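Local coordinates for succinate-semialdehyde dehydrogenase (Synechococcus sp., PDB 4ITA) that oxidises succinic semialdehyde to succinate, probably with NADP+ as the electron acceptor, as a member of the aldehyde dehydrogenase family, at the interface of chains A and B. Coordinates in Å, arbitrary orientation; residue numbers count along the deposited sequence, not the author numbering. Chains: chain A/B, Succinate-semialdehyde dehydrogenase.

Contact 1: the interface of chains A and B. Residues chain A 425-426; chain B 117-118, 452.
B:Thr452, in strand 448-455, and B:Val118, in strand 115-122, meet a loop of chain A at A:Leu425 and A:Pro426. The close part of the contact centres on A:Pro426. The hydroxyl OG1 of B:Thr452 donates a hydrogen bond of 2.8 Å to the backbone O of A:Pro426; the C=O...O angle is 134° and the donor stands tilted 35° from the carbonyl plane. OG1 is put there by a chi1 of -74°, which sets it beside its own backbone N and turns the methyl CG2 towards A:Leu425. Threonine thus serves both neighbours, one branch polar and one apolar. Beside the bond, CG2 of B:Val118 packs on the ring of A:Pro426, 3.7 Å from CD; the rigid ring and the beta-branched side chain both have few ways to turn, so their packing probably costs little in flexibility.

The contact loosens towards A:Leu425, whose CB lies 4.1 Å from CG2 of B:Thr452, and slackens further at B:Tyr117, where the backbone N is 4.4 Å from CD1 of A:Leu425 and little surface is hidden. An alanine in place of B:Thr452 lacks both hydroxyl and methyl, which would probably leave the carbonyl of A:Pro426 without this donor and open a gap beside A:Leu425. By tying this loop to two strands of the partner, the site probably helps join the two chains of the deposited assembly and steady the loop's course.

Contact 2: the interface of chains A and B. Residues chain A 210, 213-214, 229, 231, 431-432, 434; chain B 224.
A loop residue of chain B, B:Ile224, enters a recess of chain A walled by helix 210-222, strand 227-230 with the loop after it, and the 3-10 helix 431-433 running into strand 434-435. This is a knob-in-pocket contact between two copies of an aldehyde dehydrogenase fold. Isoleucine suits the place because its branches can serve different walls.

The methyl CG2 faces the leucine side. It meets CD1 of A:Leu231 tip to tip at 3.5 Å, while CD1 of A:Leu229, whose side chain crosses at about a right angle, stands 4.0 Å away. A:Gly434 brings its CA to 3.8 Å from the same CG2, the lack of a side chain letting the backbone itself form part of the wall.

CG1, set beside the backbone N of B:Ile224 by a chi1 of -41°, carries CD1 to the first turns of helix 210-222. There CD1 lies 3.7 Å from CA of A:Ala214, and the small alanine lets the isoleucine tip approach the helix backbone, with A:Gly213 adjoining.

A:Glu210 lends its aliphatic part to the pocket: its CG is 3.8 Å from CG1 of B:Ile224. Its carboxylate is engaged within chain A, where NH1 of A:Arg432 gives OE2 a salt-bridging hydrogen bond of 2.8 Å. The donor comes on the syn side of OE2, 34° out of the carboxylate plane. The long, bent arginine can thus span from the 3-10 helix to the start of helix 210-222, and the pair probably holds two walls of the recess together.

At the backbone of B:Ile224, a water 2.8 Å from its O also lies 2.8 Å from O of A:Lys431 and can link these two carbonyls, which cannot donate to each other; O of A:Gly434 is a longer and probably alternative partner, since a water has two hydrogens to give.

Contact 1: the interface of chains A and B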
ATOM      1  N   LEU A 425     -16.870   0.523  -8.905  1.00  9.65           N
ATOM      2  CA  LEU A 425     -15.613   0.950  -9.529  1.00 10.37           C
ATOM      3  C   LEU A 425     -14.657   1.453  -8.451  1.00  9.36           C
ATOM      4  O   LEU A 425     -15.073   2.177  -7.554  1.00 10.08           O
ATOM      5  CB  LEU A 425     -15.876   2.080 -10.538  1.00 13.12           C
ATOM      6  CG  LEU A 425     -16.359   1.763 -11.969  1.00 16.53           C
ATOM      7  CD1 LEU A 425     -15.301   1.024 -12.761  1.00 19.38           C
ATOM      8  CD2 LEU A 425     -17.657   0.997 -12.014  1.00 22.35           C
ATOM      9  N   PRO A 426     -13.370   1.070  -8.527  1.00  8.30           N
ATOM     10  CA  PRO A 426     -12.428   1.552  -7.507  1.00  8.32           C
ATOM     11  C   PRO A 426     -12.277   3.077  -7.517  1.00  8.37           C
ATOM     12  O   PRO A 426     -12.562   3.742  -8.522  1.00  9.07           O
ATOM     13  CB  PRO A 426     -11.111   0.860  -7.875  1.00  8.45           C
ATOM     14  CG  PRO A 426     -11.535  -0.344  -8.692  1.00 13.83           C
ATOM     15  CD  PRO A 426     -12.742   0.114  -9.455  1.00 11.36           C
TER
ATOM     16  N   TYR B 117     -14.319   1.511 -17.032  1.00  7.64           N
ATOM     17  CA  TYR B 117     -13.241   0.558 -16.837  1.00  7.78           C
ATOM     18  C   TYR B 117     -12.163   1.124 -15.945  1.00  8.06           C
ATOM     19  O   TYR B 117     -12.160   2.314 -15.624  1.00  8.11           O
ATOM     20  CB  TYR B 117     -12.628   0.131 -18.179  1.00  7.82           C
ATOM     21  CG  TYR B 117     -12.129   1.259 -19.074  1.00  8.01           C
ATOM     22  CD1 TYR B 117     -12.994   1.936 -19.927  1.00 10.26           C
ATOM     23  CD2 TYR B 117     -10.784   1.628 -19.088  1.00  8.91           C
ATOM     24  CE1 TYR B 117     -12.530   2.951 -20.765  1.00 10.34           C
ATOM     25  CE2 TYR B 117     -10.316   2.638 -19.918  1.00  9.38           C
ATOM     26  CZ  TYR B 117     -11.191   3.299 -20.750  1.00  9.81           C
ATOM     27  OH  TYR B 117     -10.718   4.305 -21.580  1.00 11.53           O
ATOM     28  N   VAL B 118     -11.258   0.247 -15.534  1.00  7.67           N
ATOM     29  CA  VAL B 118     -10.017   0.666 -14.906  1.00  7.36           C
ATOM     30  C   VAL B 118      -8.886   0.418 -15.895  1.00  7.89           C
ATOM     31  O   VAL B 118      -8.804  -0.654 -16.511  1.00  8.77           O
ATOM     32  CB  VAL B 118      -9.752  -0.109 -13.598  1.00  8.41           C
ATOM     33  CG1 VAL B 118      -8.442   0.333 -12.960  1.00  8.58           C
ATOM     34  CG2 VAL B 118     -10.902   0.085 -12.620  1.00  9.68           C
ATOM     35  N   THR B 452      -9.715   4.938 -12.845  1.00  6.61           N
ATOM     36  CA  THR B 452     -11.092   4.641 -13.236  1.00  6.86           C
ATOM     37  C   THR B 452     -11.537   5.601 -14.329  1.00  6.34           C
ATOM     38  O   THR B 452     -11.343   6.811 -14.220  1.00  8.54           O
ATOM     39  CB  THR B 452     -12.043   4.736 -12.035  1.00  8.03           C
ATOM     40  OG1 THR B 452     -11.834   3.592 -11.211  1.00  8.76           O
ATOM     41  CG2 THR B 452     -13.504   4.765 -12.451  1.00  8.84           C
TER

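Contact 2: the interface of chains A and B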
ATOM      1  N   GLU A 210      -4.158  16.620   3.832  1.00  9.66           N
ATOM      2  CA  GLU A 210      -2.771  16.188   3.775  1.00 10.23           C
ATOM      3  C   GLU A 210      -2.041  16.154   5.122  1.00 10.44           C
ATOM      4  O   GLU A 210      -1.336  15.187   5.393  1.00 10.43           O
ATOM      5  CB  GLU A 210      -1.970  16.997   2.752  1.00 11.51           C
ATOM      6  CG  GLU A 210      -0.567  16.452   2.584  1.00 13.88           C
ATOM      7  CD  GLU A 210       0.190  17.101   1.455  1.00 16.43           C
ATOM      8  OE1 GLU A 210      -0.456  17.578   0.497  1.00 17.39           O
ATOM      9  OE2 GLU A 210       1.438  17.135   1.533  1.00 15.60           O
ATOM     10  N   GLY A 213      -3.150  13.014   6.902  1.00  7.57           N
ATOM     11  CA  GLY A 213      -2.611  11.841   6.233  1.00  8.67           C
ATOM     12  C   GLY A 213      -1.116  11.663   6.443  1.00  6.76           C
ATOM     13  O   GLY A 213      -0.640  10.560   6.704  1.00  7.63           O
ATOM     14  N   ALA A 214      -0.364  12.756   6.357  1.00  8.44           N
ATOM     15  CA  ALA A 214       1.077  12.710   6.594  1.00  7.80           C
ATOM     16  C   ALA A 214       1.397  12.220   8.006  1.00  8.47           C
ATOM     17  O   ALA A 214       2.327  11.439   8.208  1.00  8.20           O
ATOM     18  CB  ALA A 214       1.691  14.081   6.367  1.00  9.53           C
ATOM     19  N   LEU A 229      -4.501   6.166   1.863  1.00  6.12           N
ATOM     20  CA  LEU A 229      -4.810   7.580   2.068  1.00  6.94           C
ATOM     21  C   LEU A 229      -5.697   8.112   0.957  1.00  7.21           C
ATOM     22  O   LEU A 229      -5.343   8.031  -0.219  1.00  7.33           O
ATOM     23  CB  LEU A 229      -3.533   8.422   2.133  1.00  6.81           C
ATOM     24  CG  LEU A 229      -2.557   8.162   3.276  1.00  7.25           C
ATOM     25  CD1 LEU A 229      -1.428   9.181   3.216  1.00  9.09           C
ATOM     26  CD2 LEU A 229      -3.253   8.250   4.622  1.00  9.81           C
ATOM     27  N   LEU A 231      -7.086  11.603   0.098  1.00  7.50           N
ATOM     28  CA  LEU A 231      -6.942  13.000   0.488  1.00  8.29           C
ATOM     29  C   LEU A 231      -7.687  13.929  -0.464  1.00  8.91           C
ATOM     30  O   LEU A 231      -8.518  13.477  -1.257  1.00 10.87           O
ATOM     31  CB  LEU A 231      -5.464  13.385   0.641  1.00  9.17           C
ATOM     32  CG  LEU A 231      -4.645  12.388   1.475  1.00  8.45           C
ATOM     33  CD1 LEU A 231      -3.194  12.835   1.532  1.00  9.94           C
ATOM     34  CD2 LEU A 231      -5.213  12.185   2.905  1.00  8.10           C
ATOM     35  N   LYS A 431      -0.608  11.347  -6.826  1.00  8.16           N
ATOM     36  CA  LYS A 431       0.118  12.544  -6.418  1.00  7.94           C
ATOM     37  C   LYS A 431      -0.201  12.841  -4.948  1.00  8.94           C
ATOM     38  O   LYS A 431      -0.240  11.925  -4.128  1.00  8.61           O
ATOM     39  CB  LYS A 431      -0.203  13.713  -7.366  1.00  7.72           C
ATOM     40  CG  LYS A 431       0.230  13.436  -8.808  1.00  7.29           C
ATOM     41  CD  LYS A 431      -0.380  14.406  -9.819  1.00  8.16           C
ATOM     42  CE  LYS A 431       0.035  15.842  -9.569  1.00  8.43           C
ATOM     43  NZ  LYS A 431      -0.336  16.718 -10.720  1.00  9.06           N
ATOM     44  N   ARG A 432      -0.447  14.097  -4.597  1.00  7.35           N
ATOM     45  CA  ARG A 432      -0.675  14.422  -3.197  1.00  7.99           C
ATOM     46  C   ARG A 432      -2.105  14.126  -2.742  1.00  7.12           C
ATOM     47  O   ARG A 432      -2.451  14.387  -1.587  1.00  9.05           O
ATOM     48  CB  ARG A 432      -0.283  15.874  -2.904  1.00  9.25           C
ATOM     49  CG  ARG A 432       1.223  16.122  -2.976  1.00  9.57           C
ATOM     50  CD  ARG A 432       1.901  15.883  -1.637  1.00 11.95           C
ATOM     51  NE  ARG A 432       3.354  15.786  -1.778  1.00 14.19           N
ATOM     52  CZ  ARG A 432       4.210  15.871  -0.765  1.00 14.47           C
ATOM     53  NH1 ARG A 432       3.762  16.068   0.465  1.00 14.00           N
ATOM     54  NH2 ARG A 432       5.517  15.762  -0.985  1.00 14.95           N
ATOM     55  N   GLY A 434      -3.155  11.130  -2.481  1.00  7.15           N
ATOM     56  CA  GLY A 434      -3.075   9.864  -1.773  1.00  7.63           C
ATOM     57  C   GLY A 434      -2.694   8.682  -2.638  1.00  7.31           C
ATOM     58  O   GLY A 434      -2.129   8.823  -3.726  1.00  8.19           O
TER
ATOM     59  N   ILE B 224       3.354  11.513   1.599  1.00  8.52           N
ATOM     60  CA  ILE B 224       2.154  10.967   0.938  1.00  9.34           C
ATOM     61  C   ILE B 224       2.531  10.087  -0.259  1.00  7.89           C
ATOM     62  O   ILE B 224       1.980  10.222  -1.355  1.00 10.25           O
ATOM     63  CB  ILE B 224       1.139  12.080   0.490  1.00  9.43           C
ATOM     64  CG1 ILE B 224       1.002  13.173   1.556  1.00 10.61           C
ATOM     65  CG2 ILE B 224      -0.229  11.473   0.160  1.00  9.60           C
ATOM     66  CD1 ILE B 224       0.570  12.669   2.922  1.00  9.94           C
TER
HETATM   67  O   HOH W   1       1.050   9.475  -3.899  1.00 10.35           O

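The C-alpha centres of contact 1 and contact 2 lie about 20 Å apart on the same two-fold symmetric interface of the deposited assembly, and they have no residue in common. In both, chain A contributes from the stretch 425-434: its loop residues serve contact 1, and the 3-10 helix and short strand that soon follow serve contact 2. Chain B answers with strands at contact 1 and a loop residue at contact 2. The partner thus touches this short segment at two points, and probably steadies it, with contact 2 also drawing on helix 210-222 and A:Leu229 and A:Leu231. Symmetry repeats both, which probably helps fix the subunits' relative orientation.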